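Local coordinates for FAD:protein FMN transferase (Pseudomonas stutzeri ATCC 14405 = CCUG 16156, PDB 5MGY) that probably transfers the FMN part of FAD onto a threonine of a target protein, releasing AMP in a magnesium-dependent reaction, at residues Ala258-Ile263 with Thr275-Leu280. Numbering follows the deposited sequence.
Sequences AAVTVI and TALMVL. With MG (magnesium ion), chain I.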
loop_
_atom_site.group_PDB
_atom_site.type_symbol
_atom_site.label_atom_id
_atom_site.label_comp_id
_atom_site.label_asym_id
_atom_site.label_seq_id
_atom_site.Cartn_x
_atom_site.Cartn_y
_atom_site.Cartn_z
ATOM N N ALA A 258 -7.152 2.043 -14.247
ATOM C CA ALA A 258 -8.190 1.527 -13.347
ATOM C C ALA A 258 -7.637 0.659 -12.199
ATOM O O ALA A 258 -8.214 0.579 -11.115
ATOM C CB ALA A 258 -9.214 0.730 -14.132
ATOM N N ALA A 259 -6.529 -0.007 -12.456
ATOM C CA ALA A 259 -5.819 -0.749 -11.450
ATOM C C ALA A 259 -4.380 -0.921 -11.910
ATOM O O ALA A 259 -4.080 -0.940 -13.120
ATOM C CB ALA A 259 -6.464 -2.116 -11.264
ATOM N N VAL A 260 -3.485 -1.065 -10.944
ATOM C CA VAL A 260 -2.094 -1.364 -11.217
ATOM C C VAL A 260 -1.632 -2.261 -10.070
ATOM O O VAL A 260 -2.087 -2.181 -8.924
ATOM C CB VAL A 260 -1.268 -0.095 -11.456
ATOM C CG1 VAL A 260 -1.459 0.863 -10.306
ATOM C CG2 VAL A 260 0.196 -0.400 -11.662
ATOM N N THR A 261 -0.772 -3.191 -10.413
ATOM C CA THR A 261 -0.391 -4.205 -9.497
ATOM C C THR A 261 1.093 -4.125 -9.524
ATOM O O THR A 261 1.631 -4.117 -10.590
ATOM C CB THR A 261 -0.843 -5.592 -9.992
ATOM O OG1 THR A 261 -2.263 -5.721 -9.879
ATOM C CG2 THR A 261 -0.226 -6.634 -9.165
ATOM N N VAL A 262 1.758 -4.083 -8.369
ATOM C CA VAL A 262 3.213 -4.117 -8.337
ATOM C C VAL A 262 3.734 -5.322 -7.553
ATOM O O VAL A 262 3.103 -5.779 -6.618
ATOM C CB VAL A 262 3.741 -2.817 -7.747
ATOM C CG1 VAL A 262 5.263 -2.840 -7.513
ATOM C CG2 VAL A 262 3.403 -1.675 -8.681
ATOM N N ILE A 263 4.899 -5.807 -7.940
ATOM C CA ILE A 263 5.508 -6.960 -7.347
ATOM C C ILE A 263 6.920 -6.557 -7.032
ATOM O O ILE A 263 7.651 -6.067 -7.912
ATOM C CB ILE A 263 5.407 -8.199 -8.303
ATOM C CG1 ILE A 263 3.903 -8.383 -8.655
ATOM C CG2 ILE A 263 6.047 -9.451 -7.679
ATOM C CD1 ILE A 263 3.453 -9.754 -9.048
ATOM N N THR A 275 0.776 2.809 -5.323
ATOM C CA THR A 275 0.079 4.106 -5.149
ATOM C C THR A 275 0.578 5.203 -6.130
ATOM O O THR A 275 -0.224 6.033 -6.587
ATOM C CB THR A 275 0.180 4.596 -3.670
ATOM O OG1 THR A 275 -0.544 3.696 -2.833
ATOM C CG2 THR A 275 -0.420 5.983 -3.469
ATOM N N ALA A 276 1.885 5.195 -6.386
ATOM C CA ALA A 276 2.571 6.195 -7.193
ATOM C C ALA A 276 2.214 6.045 -8.666
ATOM O O ALA A 276 2.029 7.050 -9.399
ATOM C CB ALA A 276 4.074 6.032 -7.051
ATOM N N LEU A 277 2.153 4.784 -9.093
ATOM C CA LEU A 277 1.817 4.441 -10.465
ATOM C C LEU A 277 0.393 4.839 -10.765
ATOM O O LEU A 277 0.139 5.354 -11.835
ATOM C CB LEU A 277 2.046 2.944 -10.746
ATOM C CG LEU A 277 3.512 2.598 -10.742
ATOM C CD1 LEU A 277 3.719 1.159 -11.164
ATOM C CD2 LEU A 277 4.319 3.551 -11.647
ATOM N N MET A 278 -0.518 4.655 -9.820
ATOM C CA MET A 278 -1.909 5.052 -10.003
ATOM C C MET A 278 -2.058 6.585 -9.983
ATOM O O MET A 278 -3.011 7.122 -10.564
ATOM C CB MET A 278 -2.783 4.424 -8.926
ATOM C CG MET A 278 -4.205 4.967 -8.831
ATOM S SD MET A 278 -5.236 4.706 -10.280
ATOM C CE MET A 278 -5.656 2.994 -10.091
ATOM N N VAL A 279 -1.169 7.283 -9.281
ATOM C CA VAL A 279 -1.175 8.706 -9.374
ATOM C C VAL A 279 -0.795 9.021 -10.800
ATOM O O VAL A 279 -1.494 9.752 -11.457
ATOM C CB VAL A 279 -0.213 9.375 -8.357
ATOM C CG1 VAL A 279 0.060 10.857 -8.691
ATOM C CG2 VAL A 279 -0.775 9.177 -6.940
ATOM N N LEU A 280 0.299 8.445 -11.267
ATOM C CA LEU A 280 0.966 8.899 -12.504
ATOM C C LEU A 280 0.106 8.675 -13.742
ATOM O O LEU A 280 0.116 9.489 -14.671
ATOM C CB LEU A 280 2.366 8.219 -12.695
ATOM C CG LEU A 280 3.524 8.835 -11.900
ATOM C CD1 LEU A 280 4.760 7.956 -12.021
ATOM C CD2 LEU A 280 3.798 10.270 -12.345
HETATM MG MG MG I . -1.181 1.853 -1.224
#
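V260 of the strand meets both L277 and M278 of the helix, CG1 mainly toward M278 and CG2 toward L277, and shows how a helix can be packed on a β-sheet through a few interlocking apolar side chains. Its CG1, placed between the backbone N and the carbonyl carbon (chi1 53°), packs against M278 N and CB, 3.9 and 4.0 Å away, and its CG2 rests against L277 CD1. M278 can be followed outward from there. From CB, already against V260 CG1, CG leaves anti to the backbone N (chi1 168°), and the chain, bent at chi2 and chi3, slides past V260 in the opposite direction. CE finishes beside the backbone where A258 and A259 both face V299 in a classic β-bulge, 3.7 Å from A258 O and 3.9 Å from A259 N, a van der Waals approach. L277 crosses both valines at about a right angle, its CD1 reaching V262 CG2 at 3.8 Å. One turn before M278, T275 OG1 binds the magnesium ion at 2.5 Å, with S157 O and D271 OD2 completing the protein ligands, so the helix packed here also carries part of the metal site. Strand 257-264 runs between antiparallel neighbours 222-227 and 295-301, and helix 267-292 follows it in sequence; segment 275-280 runs at 146° to segment 258-263, nearly antiparallel to it, with L277 also touching A296 and F298 of strand 295-301.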